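Local coordinates for galactose-1-phosphate uridylyltransferase (Pyrobaculum aerophilum str. IM2, PDB 6K9Z), which probably transfers a uridylyl group between UDP-glucose and galactose 1-phosphate, carrying zinc and iron(III) sites in a half-barrel fold, at residues 28-31 with 32-35; 98-101 with 102-106; 110-113 with 114-118; 147-151 with 152-156. The protein carries 1 engineered substitution. All coordinates share one frame; numbering follows the deposited sequence.

In the fold
All four contacts are local, each joining neighbouring stretches of chain round a turn, along a helix or at a helix end. Interactions 2 and 3 share helix 96-114: in 98-106 it presses I99, I102 and L103 into the protein core, whereas 110-118 covers its C-terminal end and the loop that follows, more exposed and held by polar and charged side chains. Interactions 1 and 4 are the metal-bearing ones. The CxxC turn at 28-35 uses two thiolates on zinc and lines the UDP pocket; 147-156 opens helix 151-167, which carries an iron ligand and meets the second subunit. The centres of interactions 1 and 4 are about 34 Å apart, while interactions 3 and 4 touch through N118 and P147.

Interaction 1: 28-31 with 32-35; sequences GACP and FCPG. With ZN (zinc ion), chain C; UDP (uridine-5'-diphosphate), chain G.
C30 and C33 form a CxxC zinc turn, the cysteine half of a Cys2His2 site that H86 and H138 complete. The metal bonds come first: C30 SG and C33 SG each lie 2.3 Å from the zinc ion. The two thiolates reach it by different rotations, C30 SG standing anti to its own backbone N (chi1 175°) and C33 SG lying beside its backbone N.

A single hydrogen bond across the turn backs up the metal. The amide N of F32 donates to C30 SG at 3.4 Å with an N-H...S angle of 156°, so this sulfur is gripped by both zinc and an N-H; such a bond would probably temper the charge on the thiolate.

The remaining contacts are apolar. P31 CG sits over one face of the F32 ring, 10° off the ring normal, which is a CH-pi contact of nearly central geometry. V79, V81 and L136 also pack on F32, and its ring meets that of F140, an engineered residue at the predicted nucleotidylated position. Through P31 and F32 the turn lines the UDP pocket: F32 CZ comes to 3.8 Å from N1 of the uracil, and P31 CB stands 3.4 Å from uracil O4.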
ATOM      1  N   GLY A  28      25.124   6.322 -16.462  1.00 45.34           N
ATOM      2  CA  GLY A  28      25.261   4.852 -16.464  1.00 43.63           C
ATOM      3  C   GLY A  28      26.308   4.340 -15.481  1.00 40.85           C
ATOM      4  O   GLY A  28      26.381   3.116 -15.304  1.00 41.14           O
ATOM      5  N   ALA A  29      27.078   5.232 -14.851  1.00 39.24           N
ATOM      6  CA  ALA A  29      28.096   4.807 -13.859  1.00 36.51           C
ATOM      7  C   ALA A  29      27.385   4.293 -12.601  1.00 33.64           C
ATOM      8  O   ALA A  29      26.304   4.825 -12.298  1.00 34.70           O
ATOM      9  CB  ALA A  29      29.015   5.956 -13.535  1.00 37.04           C
ATOM     10  N   CYS A  30      27.955   3.313 -11.889  1.00 30.40           N
ATOM     11  CA  CYS A  30      27.232   2.821 -10.676  1.00 28.73           C
ATOM     12  C   CYS A  30      27.703   3.617  -9.462  1.00 27.65           C
ATOM     13  O   CYS A  30      28.910   3.646  -9.176  1.00 27.62           O
ATOM     14  CB  CYS A  30      27.466   1.338 -10.468  1.00 27.80           C
ATOM     15  SG  CYS A  30      26.713   0.797  -8.925  1.00 26.27           S
ATOM     16  N   PRO A  31      26.781   4.275  -8.705  1.00 27.64           N
ATOM     17  CA  PRO A  31      27.179   5.089  -7.535  1.00 28.21           C
ATOM     18  C   PRO A  31      27.694   4.268  -6.327  1.00 28.08           C
ATOM     19  O   PRO A  31      28.310   4.860  -5.367  1.00 28.26           O
ATOM     20  CB  PRO A  31      25.874   5.842  -7.174  1.00 27.59           C
ATOM     21  CG  PRO A  31      24.780   4.883  -7.588  1.00 27.03           C
ATOM     22  CD  PRO A  31      25.320   4.235  -8.874  1.00 27.64           C
ATOM     23  N   PHE A  32      27.439   2.952  -6.362  1.00 27.72           N
ATOM     24  CA  PHE A  32      27.629   2.024  -5.206  1.00 27.51           C
ATOM     25  C   PHE A  32      28.821   1.092  -5.428  1.00 28.01           C
ATOM     26  O   PHE A  32      29.268   0.529  -4.453  1.00 28.80           O
ATOM     27  CB  PHE A  32      26.365   1.205  -4.941  1.00 27.49           C
ATOM     28  CG  PHE A  32      25.146   2.033  -4.640  1.00 27.72           C
ATOM     29  CD1 PHE A  32      25.264   3.270  -4.013  1.00 27.97           C
ATOM     30  CD2 PHE A  32      23.882   1.562  -4.969  1.00 28.00           C
ATOM     31  CE1 PHE A  32      24.127   4.017  -3.735  1.00 28.16           C
ATOM     32  CE2 PHE A  32      22.744   2.316  -4.695  1.00 27.69           C
ATOM     33  CZ  PHE A  32      22.878   3.538  -4.068  1.00 27.72           C
ATOM     34  N   CYS A  33      29.361   0.993  -6.637  1.00 28.20           N
ATOM     35  CA  CYS A  33      30.608   0.248  -6.898  1.00 29.26           C
ATOM     36  C   CYS A  33      31.804   0.902  -6.165  1.00 31.56           C
ATOM     37  O   CYS A  33      31.812   2.118  -5.820  1.00 33.95           O
ATOM     38  CB  CYS A  33      30.923   0.155  -8.371  1.00 29.03           C
ATOM     39  SG  CYS A  33      30.077  -1.230  -9.185  1.00 27.67           S
ATOM     40  N   PRO A  34      32.799   0.051  -5.812  1.00 32.30           N
ATOM     41  CA  PRO A  34      34.055   0.545  -5.252  1.00 33.41           C
ATOM     42  C   PRO A  34      34.677   1.501  -6.280  1.00 33.09           C
ATOM     43  O   PRO A  34      34.583   1.210  -7.427  1.00 31.81           O
ATOM     44  CB  PRO A  34      34.898  -0.726  -5.110  1.00 34.70           C
ATOM     45  CG  PRO A  34      33.889  -1.819  -4.943  1.00 34.69           C
ATOM     46  CD  PRO A  34      32.762  -1.422  -5.878  1.00 32.95           C
ATOM     47  N   GLY A  35      35.218   2.640  -5.832  1.00 34.04           N
ATOM     48  CA  GLY A  35      35.809   3.638  -6.751  1.00 35.32           C
ATOM     49  C   GLY A  35      34.829   4.751  -7.141  1.00 35.06           C
ATOM     50  O   GLY A  35      35.278   5.801  -7.663  1.00 36.13           O
TER
HETATM   51 ZN    ZN C 401      27.818  -1.185  -8.763  1.00 24.16          ZN
HETATM   52  N1  UDP G 405      20.668   6.592  -4.470  1.00 50.53           N
HETATM   53  C2  UDP G 405      21.765   7.269  -3.920  1.00 52.26           C
HETATM   54  N3  UDP G 405      22.709   7.793  -4.695  1.00 57.61           N
HETATM   55  C4  UDP G 405      22.590   7.711  -6.004  1.00 56.78           C
HETATM   56  C5  UDP G 405      21.526   7.087  -6.594  1.00 54.31           C
HETATM   57  C6  UDP G 405      20.564   6.541  -5.781  1.00 53.88           C
HETATM   58  O2  UDP G 405      21.944   7.379  -2.742  1.00 48.25           O
HETATM   59  O4  UDP G 405      23.457   8.185  -6.715  1.00 61.04           O
HETATM   60  C1' UDP G 405      19.576   6.046  -3.690  1.00 47.06           C
HETATM   61  C2' UDP G 405      18.406   6.897  -4.185  1.00 46.67           C
HETATM   62  O2' UDP G 405      18.399   8.275  -3.879  1.00 41.24           O
HETATM   63  C3' UDP G 405      17.214   6.197  -3.611  1.00 40.06           C
HETATM   64  C4' UDP G 405      17.603   4.789  -3.749  1.00 46.27           C
HETATM   65  O4' UDP G 405      19.007   4.792  -4.041  1.00 46.95           O
HETATM   66  O3' UDP G 405      16.911   6.528  -2.299  1.00 40.37           O
HETATM   67  C5' UDP G 405      16.608   4.441  -4.841  1.00 54.67           C
HETATM   68  O5' UDP G 405      15.236   4.566  -4.384  1.00 63.43           O
HETATM   69  PA  UDP G 405      14.238   5.849  -4.100  1.00 71.02           P
HETATM   70  O1A UDP G 405      14.439   6.998  -5.064  1.00 68.71           O
HETATM   71  O2A UDP G 405      12.874   5.288  -4.347  1.00 62.26           O
HETATM   72  O3A UDP G 405      14.466   6.246  -2.533  1.00 38.42           O
HETATM   73  PB  UDP G 405      14.135   7.480  -1.647  1.00 21.82           P
HETATM   74  O1B UDP G 405      14.907   8.453  -2.293  1.00 41.19           O
HETATM   75  O2B UDP G 405      14.535   7.177  -0.264  1.00 24.22           O
HETATM   76  O3B UDP G 405      12.758   7.762  -1.800  1.00 35.69           O

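Interaction 2: 98-101 with 102-106; sequences QIKK and ILTAV
T104 turns its hydroxyl back on the preceding helical turn because OG1 lies beside its backbone N (chi1 -61°), which sets it 2.9 Å from K100 O. L103 likewise holds CG beside its backbone N, and its CD1 comes to 4.0 Å from I99 CG2; these two side chains run side by side in the same direction.

K100 O is consequently gripped twice by one residue. T104 N approaches nearly along the C=O axis at 2.9 Å, while the hydroxyl donates from above the carbonyl plane, 42° out of it, so the donors use different regions of the oxygen. A valine in place of T104 would probably leave K100 O with the amide bond alone and set a methyl group against that carbonyl. The alpha-helical ladder continues around this point: L103 N donates to I99 O with an N-H...O angle of 168°, and A105 N to K101 O.

K100 NZ and K101 NZ form salt bridges with D220 and D44, and the amide of Q98 bonds the backbone O of E82 and D44. On its buried sides the helix puts I99 and L103 against helix 220-240, while I102 and V106 pack on strand 76-81 and V106 also meets strand 121-128.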
ATOM      1  N   GLN A  98      28.908 -13.148   4.215  1.00 21.95           N
ATOM      2  CA  GLN A  98      28.722 -11.769   3.712  1.00 21.45           C
ATOM      3  C   GLN A  98      27.371 -11.245   4.252  1.00 20.18           C
ATOM      4  O   GLN A  98      27.329 -10.081   4.644  1.00 19.94           O
ATOM      5  CB  GLN A  98      28.800 -11.744   2.188  1.00 21.68           C
ATOM      6  CG  GLN A  98      28.614 -10.345   1.603  1.00 21.61           C
ATOM      7  CD  GLN A  98      29.740  -9.388   1.919  1.00 22.45           C
ATOM      8  OE1 GLN A  98      30.847  -9.771   2.351  1.00 23.56           O
ATOM      9  NE2 GLN A  98      29.462  -8.112   1.709  1.00 22.03           N
ATOM     10  N   ILE A  99      26.299 -12.058   4.215  1.00 19.65           N
ATOM     11  CA  ILE A  99      24.965 -11.641   4.734  1.00 18.92           C
ATOM     12  C   ILE A  99      25.144 -11.343   6.235  1.00 19.46           C
ATOM     13  O   ILE A  99      24.606 -10.339   6.690  1.00 18.65           O
ATOM     14  CB  ILE A  99      23.871 -12.672   4.437  1.00 18.70           C
ATOM     15  CG1 ILE A  99      23.811 -12.931   2.931  1.00 19.21           C
ATOM     16  CG2 ILE A  99      22.548 -12.208   5.038  1.00 17.91           C
ATOM     17  CD1 ILE A  99      22.908 -14.085   2.508  1.00 19.60           C
ATOM     18  N   LYS A 100      25.890 -12.180   6.973  1.00 20.39           N
ATOM     19  CA  LYS A 100      26.150 -11.919   8.410  1.00 21.45           C
ATOM     20  C   LYS A 100      26.832 -10.533   8.584  1.00 21.04           C
ATOM     21  O   LYS A 100      26.408  -9.751   9.470  1.00 21.38           O
ATOM     22  CB  LYS A 100      26.909 -13.100   9.021  1.00 23.84           C
ATOM     23  CG  LYS A 100      27.165 -12.958  10.503  1.00 27.02           C
ATOM     24  CD  LYS A 100      27.961 -14.153  11.082  1.00 30.05           C
ATOM     25  CE  LYS A 100      28.270 -14.069  12.572  1.00 34.88           C
ATOM     26  NZ  LYS A 100      27.311 -13.178  13.297  1.00 35.26           N
ATOM     27  N   LYS A 101      27.800 -10.189   7.741  1.00 21.14           N
ATOM     28  CA  LYS A 101      28.504  -8.881   7.844  1.00 21.73           C
ATOM     29  C   LYS A 101      27.484  -7.768   7.562  1.00 19.96           C
ATOM     30  O   LYS A 101      27.576  -6.714   8.208  1.00 19.95           O
ATOM     31  CB  LYS A 101      29.674  -8.785   6.866  1.00 23.29           C
ATOM     32  CG  LYS A 101      30.868  -9.659   7.195  1.00 25.65           C
ATOM     33  CD  LYS A 101      31.919  -9.607   6.100  1.00 27.83           C
ATOM     34  CE  LYS A 101      32.948 -10.692   6.277  1.00 30.91           C
ATOM     35  NZ  LYS A 101      34.089 -10.496   5.348  1.00 33.81           N
ATOM     36  N   ILE A 102      26.556  -7.963   6.625  1.00 18.63           N
ATOM     37  CA  ILE A 102      25.534  -6.911   6.323  1.00 17.47           C
ATOM     38  C   ILE A 102      24.674  -6.668   7.577  1.00 16.86           C
ATOM     39  O   ILE A 102      24.519  -5.497   7.998  1.00 15.96           O
ATOM     40  CB  ILE A 102      24.625  -7.277   5.136  1.00 17.56           C
ATOM     41  CG1 ILE A 102      25.420  -7.426   3.838  1.00 18.17           C
ATOM     42  CG2 ILE A 102      23.502  -6.295   5.016  1.00 16.89           C
ATOM     43  CD1 ILE A 102      24.666  -8.214   2.785  1.00 18.37           C
ATOM     44  N   LEU A 103      24.160  -7.745   8.170  1.00 16.50           N
ATOM     45  CA  LEU A 103      23.283  -7.657   9.383  1.00 16.52           C
ATOM     46  C   LEU A 103      24.050  -7.014  10.539  1.00 17.34           C
ATOM     47  O   LEU A 103      23.480  -6.151  11.188  1.00 16.95           O
ATOM     48  CB  LEU A 103      22.743  -9.042   9.727  1.00 16.49           C
ATOM     49  CG  LEU A 103      21.847  -9.621   8.627  1.00 16.39           C
ATOM     50  CD1 LEU A 103      21.611 -11.122   8.823  1.00 16.85           C
ATOM     51  CD2 LEU A 103      20.524  -8.904   8.533  1.00 15.53           C
ATOM     52  N   THR A 104      25.320  -7.370  10.734  1.00 18.43           N
ATOM     53  CA  THR A 104      26.178  -6.830  11.797  1.00 19.47           C
ATOM     54  C   THR A 104      26.343  -5.334  11.598  1.00 19.30           C
ATOM     55  O   THR A 104      26.222  -4.615  12.612  1.00 19.11           O
ATOM     56  CB  THR A 104      27.528  -7.540  11.860  1.00 20.71           C
ATOM     57  OG1 THR A 104      27.255  -8.920  12.144  1.00 20.70           O
ATOM     58  CG2 THR A 104      28.379  -6.956  12.959  1.00 22.29           C
ATOM     59  N   ALA A 105      26.605  -4.893  10.365  1.00 19.45           N
ATOM     60  CA  ALA A 105      26.806  -3.457  10.076  1.00 19.78           C
ATOM     61  C   ALA A 105      25.487  -2.694  10.336  1.00 18.77           C
ATOM     62  O   ALA A 105      25.529  -1.544  10.855  1.00 19.23           O
ATOM     63  CB  ALA A 105      27.280  -3.242   8.674  1.00 20.23           C
ATOM     64  N   VAL A 106      24.355  -3.265   9.937  1.00 17.75           N
ATOM     65  CA  VAL A 106      23.038  -2.600  10.156  1.00 17.49           C
ATOM     66  C   VAL A 106      22.773  -2.509  11.662  1.00 17.63           C
ATOM     67  O   VAL A 106      22.387  -1.420  12.134  1.00 16.92           O
ATOM     68  CB  VAL A 106      21.909  -3.306   9.412  1.00 17.21           C
ATOM     69  CG1 VAL A 106      20.549  -2.753   9.779  1.00 17.69           C
ATOM     70  CG2 VAL A 106      22.136  -3.223   7.919  1.00 17.44           C
TER

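Interaction 3: 110-113 with 114-118; sequences QRKA and EKEGN
Q110 and E114, one turn apart, tie the C-terminal end of helix 96-114 by both backbone and side chain. Q110 is stretched out, CG anti to its backbone N and the chain extended beyond it, and E114 sets CG beside its backbone N (chi1 -75°) with the rest extended, which folds the carboxylate back over the preceding turn. The amide NE2 of Q110 then donates to E114 OE2 at 3.0 Å with an N-H...O angle of 155°. It meets the oxygen on its anti side, somewhat out of the carboxylate plane, and the two flat groups are turned 71° against each other.

Both groups have second partners: Q110 OE1 accepts from Q253 NE2, and E114 OE2 is shared with the hydroxyl of T216. With alanine in place of E114, Q110 NE2 would probably lose this acceptor and the T216 hydroxyl its carboxylate mate.

In the backbone, the helix runs out into i+3 to i bonds. E114 N still bonds Q110 O at 2.8 Å, but K115 N reaches K112 O and E116 N reaches A113 O, with donors standing well above the carbonyl planes. On the outer side K112, bent at chi2 and chi4, approaches E116 in a long salt bridge. A water donates to K112 O at 3.0 Å and, more weakly, to E116 OE2 at 3.4 Å.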
ATOM      1  N   GLN A 110      22.273   0.819  14.032  1.00 17.65           N
ATOM      2  CA  GLN A 110      21.120   1.031  14.936  1.00 17.56           C
ATOM      3  C   GLN A 110      21.623   1.381  16.333  1.00 18.93           C
ATOM      4  O   GLN A 110      20.960   2.186  17.007  1.00 19.40           O
ATOM      5  CB  GLN A 110      20.205  -0.195  14.951  1.00 16.54           C
ATOM      6  CG  GLN A 110      19.007  -0.006  15.864  1.00 16.80           C
ATOM      7  CD  GLN A 110      18.000  -1.108  15.692  1.00 16.92           C
ATOM      8  OE1 GLN A 110      17.844  -1.626  14.578  1.00 15.89           O
ATOM      9  NE2 GLN A 110      17.312  -1.466  16.772  1.00 16.92           N
ATOM     10  N   ARG A 111      22.723   0.778  16.784  1.00 19.56           N
ATOM     11  CA  ARG A 111      23.219   1.078  18.155  1.00 22.24           C
ATOM     12  C   ARG A 111      23.575   2.565  18.223  1.00 23.09           C
ATOM     13  O   ARG A 111      23.346   3.182  19.274  1.00 22.65           O
ATOM     14  CB  ARG A 111      24.368   0.150  18.551  1.00 24.07           C
ATOM     15  CG  ARG A 111      23.880  -1.178  19.101  1.00 24.93           C
ATOM     16  CD  ARG A 111      24.903  -2.060  19.786  1.00 26.84           C
ATOM     17  NE  ARG A 111      24.379  -3.409  19.689  1.00 28.30           N
ATOM     18  CZ  ARG A 111      24.694  -4.265  18.728  1.00 29.83           C
ATOM     19  NH1 ARG A 111      25.566  -3.917  17.799  1.00 29.91           N
ATOM     20  NH2 ARG A 111      24.147  -5.465  18.707  1.00 28.95           N
ATOM     21  N   LYS A 112      24.131   3.089  17.131  1.00 24.06           N
ATOM     22  CA  LYS A 112      24.496   4.527  17.038  1.00 26.24           C
ATOM     23  C   LYS A 112      23.193   5.329  17.134  1.00 24.92           C
ATOM     24  O   LYS A 112      23.151   6.325  17.928  1.00 25.55           O
ATOM     25  CB  LYS A 112      25.369   4.763  15.799  1.00 29.29           C
ATOM     26  CG  LYS A 112      25.715   6.209  15.492  1.00 33.34           C
ATOM     27  CD  LYS A 112      27.150   6.442  14.993  1.00 37.67           C
ATOM     28  CE  LYS A 112      27.474   7.927  14.829  1.00 41.21           C
ATOM     29  NZ  LYS A 112      26.387   8.632  14.083  1.00 41.89           N
ATOM     30  N   ALA A 113      22.157   4.920  16.403  1.00 22.12           N
ATOM     31  CA  ALA A 113      20.856   5.648  16.395  1.00 22.34           C
ATOM     32  C   ALA A 113      20.208   5.589  17.778  1.00 22.55           C
ATOM     33  O   ALA A 113      19.514   6.541  18.166  1.00 23.08           O
ATOM     34  CB  ALA A 113      19.931   5.100  15.335  1.00 21.00           C
ATOM     35  N   GLU A 114      20.432   4.487  18.523  1.00 21.93           N
ATOM     36  CA  GLU A 114      19.810   4.286  19.846  1.00 22.71           C
ATOM     37  C   GLU A 114      20.389   5.326  20.845  1.00 26.02           C
ATOM     38  O   GLU A 114      19.685   5.645  21.834  1.00 26.24           O
ATOM     39  CB  GLU A 114      19.976   2.827  20.316  1.00 21.15           C
ATOM     40  CG  GLU A 114      19.054   1.858  19.590  1.00 19.30           C
ATOM     41  CD  GLU A 114      19.324   0.387  19.857  1.00 18.71           C
ATOM     42  OE1 GLU A 114      20.212   0.108  20.686  1.00 18.93           O
ATOM     43  OE2 GLU A 114      18.596  -0.470  19.268  1.00 18.43           O
ATOM     44  N   LYS A 115      21.568   5.904  20.554  1.00 29.45           N
ATOM     45  CA  LYS A 115      22.135   7.057  21.340  1.00 32.69           C
ATOM     46  C   LYS A 115      21.519   8.411  20.979  1.00 33.60           C
ATOM     47  O   LYS A 115      21.733   9.347  21.741  1.00 34.15           O
ATOM     48  CB  LYS A 115      23.637   7.123  21.092  1.00 36.33           C
ATOM     49  CG  LYS A 115      24.316   5.789  21.389  1.00 37.98           C
ATOM     50  CD  LYS A 115      24.024   5.318  22.796  1.00 41.43           C
ATOM     51  CE  LYS A 115      24.207   3.832  23.026  1.00 42.11           C
ATOM     52  NZ  LYS A 115      25.009   3.544  24.228  1.00 42.15           N
ATOM     53  N   GLU A 116      20.965   8.536  19.769  1.00 33.14           N
ATOM     54  CA  GLU A 116      20.480   9.857  19.286  1.00 36.43           C
ATOM     55  C   GLU A 116      19.051  10.099  19.772  1.00 35.29           C
ATOM     56  O   GLU A 116      18.148   9.370  19.341  1.00 34.36           O
ATOM     57  CB  GLU A 116      20.615   9.946  17.763  1.00 39.34           C
ATOM     58  CG  GLU A 116      21.888   9.305  17.234  1.00 43.53           C
ATOM     59  CD  GLU A 116      22.204   9.526  15.762  1.00 47.20           C
ATOM     60  OE1 GLU A 116      21.445   9.016  14.905  1.00 46.98           O
ATOM     61  OE2 GLU A 116      23.219  10.196  15.473  1.00 50.94           O
ATOM     62  N   GLY A 117      18.874  11.139  20.592  1.00 35.83           N
ATOM     63  CA  GLY A 117      17.562  11.465  21.179  1.00 36.64           C
ATOM     64  C   GLY A 117      16.528  11.776  20.105  1.00 34.99           C
ATOM     65  O   GLY A 117      15.326  11.655  20.371  1.00 35.08           O
ATOM     66  N   ASN A 118      16.947  12.203  18.920  1.00 35.80           N
ATOM     67  CA  ASN A 118      15.973  12.621  17.867  1.00 36.78           C
ATOM     68  C   ASN A 118      15.427  11.422  17.083  1.00 33.78           C
ATOM     69  O   ASN A 118      14.539  11.652  16.183  1.00 34.35           O
ATOM     70  CB  ASN A 118      16.597  13.629  16.900  1.00 40.90           C
ATOM     71  CG  ASN A 118      16.806  14.970  17.568  1.00 45.00           C
ATOM     72  OD1 ASN A 118      17.927  15.471  17.675  1.00 47.82           O
ATOM     73  ND2 ASN A 118      15.722  15.543  18.054  1.00 48.85           N
TER
HETATM   74  O   HOH W   1      24.991   8.735  17.993  1.00 41.68           O

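Interaction 4: 147-151 with 152-156; sequences PVVPP and RVRAE. With FE (Fe (III) ion), chain E.
The start of helix 151-167 leads from the proline pair P150-P151 at its N-terminal end to an iron(III) site, with P150 at the N-cap position. P150 O accepts from R154 N at 2.9 Å and 163°, and P151 O from A155 N at 3.0 Å. P151 occupies the first turn, where its lack of an N-H costs no helical bond.

R154 folds back over the residues before the helix. CG lies anti to the backbone N (chi1 -178°) and the chain bends at chi3, laying one face of the guanidinium over V149 CB, off the centre of the group. NH1 stands 2.7 Å from V149 O in a weak, strongly bent hydrogen bond. V149 CG1 also reaches V153 CG1 at 4.3 Å, and P150 CB meets V153 CG2.

E156, one turn after R152, chelates the iron with both carboxylate oxygens, OE1 at 2.2 Å and OE2 at 2.3 Å; H252, H266, E268 and a water are the other ligands. Y263 hydrogen-bonds OE1.

The helix start packs against several elements: Y121 of strand 121-128 meets V149, P150 and V153, Y12 of strand 12-15 P151 and R154, and H252 of strand 247-252 V153, while R152 forms a salt bridge with E11 of the second subunit.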
ATOM      1  N   PRO A 147      11.937  10.489  12.917  1.00 17.24           N
ATOM      2  CA  PRO A 147      11.431  11.118  14.128  1.00 18.18           C
ATOM      3  C   PRO A 147      10.033  10.640  14.546  1.00 18.52           C
ATOM      4  O   PRO A 147       9.546  11.179  15.531  1.00 19.17           O
ATOM      5  CB  PRO A 147      11.385  12.604  13.722  1.00 19.33           C
ATOM      6  CG  PRO A 147      11.005  12.540  12.261  1.00 18.70           C
ATOM      7  CD  PRO A 147      11.692  11.312  11.718  1.00 17.52           C
ATOM      8  N   VAL A 148       9.427   9.731  13.770  1.00 17.77           N
ATOM      9  CA  VAL A 148       8.047   9.210  13.938  1.00 18.34           C
ATOM     10  C   VAL A 148       8.143   7.705  13.805  1.00 17.38           C
ATOM     11  O   VAL A 148       9.088   7.182  13.157  1.00 17.16           O
ATOM     12  CB  VAL A 148       7.068   9.786  12.891  1.00 18.86           C
ATOM     13  CG1 VAL A 148       6.745  11.239  13.132  1.00 20.90           C
ATOM     14  CG2 VAL A 148       7.577   9.570  11.501  1.00 18.63           C
ATOM     15  N   VAL A 149       7.180   7.016  14.368  1.00 17.22           N
ATOM     16  CA  VAL A 149       7.025   5.559  14.172  1.00 16.45           C
ATOM     17  C   VAL A 149       6.238   5.351  12.889  1.00 16.50           C
ATOM     18  O   VAL A 149       5.185   5.964  12.665  1.00 16.92           O
ATOM     19  CB  VAL A 149       6.321   4.898  15.360  1.00 17.04           C
ATOM     20  CG1 VAL A 149       6.082   3.428  15.112  1.00 16.32           C
ATOM     21  CG2 VAL A 149       7.094   5.122  16.641  1.00 18.54           C
ATOM     22  N   PRO A 150       6.736   4.530  11.977  1.00 15.94           N
ATOM     23  CA  PRO A 150       5.956   4.246  10.770  1.00 16.09           C
ATOM     24  C   PRO A 150       4.533   3.763  11.062  1.00 16.83           C
ATOM     25  O   PRO A 150       4.338   2.911  11.949  1.00 16.02           O
ATOM     26  CB  PRO A 150       6.765   3.135  10.136  1.00 16.13           C
ATOM     27  CG  PRO A 150       8.193   3.383  10.582  1.00 16.20           C
ATOM     28  CD  PRO A 150       8.044   3.857  12.020  1.00 16.01           C
ATOM     29  N   PRO A 151       3.490   4.310  10.379  1.00 17.07           N
ATOM     30  CA  PRO A 151       2.107   3.992  10.735  1.00 18.10           C
ATOM     31  C   PRO A 151       1.775   2.494  10.787  1.00 17.68           C
ATOM     32  O   PRO A 151       1.045   2.107  11.699  1.00 18.18           O
ATOM     33  CB  PRO A 151       1.257   4.747   9.695  1.00 19.18           C
ATOM     34  CG  PRO A 151       2.126   5.967   9.421  1.00 19.07           C
ATOM     35  CD  PRO A 151       3.547   5.428   9.407  1.00 17.87           C
ATOM     36  N   ARG A 152       2.327   1.683   9.884  1.00 17.29           N
ATOM     37  CA  ARG A 152       1.971   0.243   9.874  1.00 17.65           C
ATOM     38  C   ARG A 152       2.521  -0.411  11.145  1.00 16.43           C
ATOM     39  O   ARG A 152       1.838  -1.205  11.770  1.00 16.47           O
ATOM     40  CB  ARG A 152       2.506  -0.451   8.625  1.00 18.28           C
ATOM     41  CG  ARG A 152       2.266  -1.963   8.628  1.00 20.28           C
ATOM     42  CD  ARG A 152       2.518  -2.728   7.326  1.00 21.81           C
ATOM     43  NE  ARG A 152       1.518  -2.262   6.429  1.00 23.56           N
ATOM     44  CZ  ARG A 152       0.284  -2.689   6.403  1.00 24.84           C
ATOM     45  NH1 ARG A 152      -0.087  -3.707   7.135  1.00 25.36           N
ATOM     46  NH2 ARG A 152      -0.574  -2.132   5.569  1.00 27.78           N
ATOM     47  N   VAL A 153       3.716   0.013  11.556  1.00 17.39           N
ATOM     48  CA  VAL A 153       4.341  -0.532  12.791  1.00 16.35           C
ATOM     49  C   VAL A 153       3.603   0.020  14.002  1.00 16.67           C
ATOM     50  O   VAL A 153       3.352  -0.778  14.908  1.00 15.58           O
ATOM     51  CB  VAL A 153       5.863  -0.276  12.847  1.00 16.79           C
ATOM     52  CG1 VAL A 153       6.441  -0.779  14.185  1.00 16.37           C
ATOM     53  CG2 VAL A 153       6.535  -0.937  11.632  1.00 16.90           C
ATOM     54  N   ARG A 154       3.169   1.283  13.991  1.00 18.08           N
ATOM     55  CA  ARG A 154       2.366   1.843  15.096  1.00 19.55           C
ATOM     56  C   ARG A 154       1.120   0.969  15.281  1.00 18.90           C
ATOM     57  O   ARG A 154       0.762   0.713  16.436  1.00 18.27           O
ATOM     58  CB  ARG A 154       1.941   3.287  14.857  1.00 23.14           C
ATOM     59  CG  ARG A 154       1.154   3.919  16.007  1.00 26.94           C
ATOM     60  CD  ARG A 154       0.884   5.399  15.781  1.00 32.16           C
ATOM     61  NE  ARG A 154       2.027   6.340  15.988  1.00 37.56           N
ATOM     62  CZ  ARG A 154       2.862   6.855  15.014  1.00 40.46           C
ATOM     63  NH1 ARG A 154       2.762   6.473  13.747  1.00 38.29           N
ATOM     64  NH2 ARG A 154       3.804   7.751  15.341  1.00 46.14           N
ATOM     65  N   ALA A 155       0.385   0.659  14.208  1.00 18.61           N
ATOM     66  CA  ALA A 155      -0.861  -0.149  14.294  1.00 19.21           C
ATOM     67  C   ALA A 155      -0.489  -1.504  14.944  1.00 17.98           C
ATOM     68  O   ALA A 155      -1.194  -1.952  15.883  1.00 18.07           O
ATOM     69  CB  ALA A 155      -1.462  -0.328  12.925  1.00 20.05           C
ATOM     70  N   GLU A 156       0.635  -2.105  14.529  1.00 16.46           N
ATOM     71  CA  GLU A 156       1.019  -3.445  15.040  1.00 16.05           C
ATOM     72  C   GLU A 156       1.367  -3.320  16.534  1.00 16.25           C
ATOM     73  O   GLU A 156       0.993  -4.228  17.321  1.00 15.97           O
ATOM     74  CB  GLU A 156       2.190  -4.044  14.281  1.00 15.64           C
ATOM     75  CG  GLU A 156       2.002  -4.289  12.781  1.00 15.84           C
ATOM     76  CD  GLU A 156       2.961  -5.275  12.142  1.00 16.22           C
ATOM     77  OE1 GLU A 156       3.931  -5.736  12.845  1.00 16.29           O
ATOM     78  OE2 GLU A 156       2.759  -5.622  10.953  1.00 16.61           O
TER
HETATM   79 FE    FE E 403       4.529  -7.012  11.099  1.00 14.53          FE
HETATM   80  O   HOH W   2       2.900  -8.472  11.557  1.00 15.61           O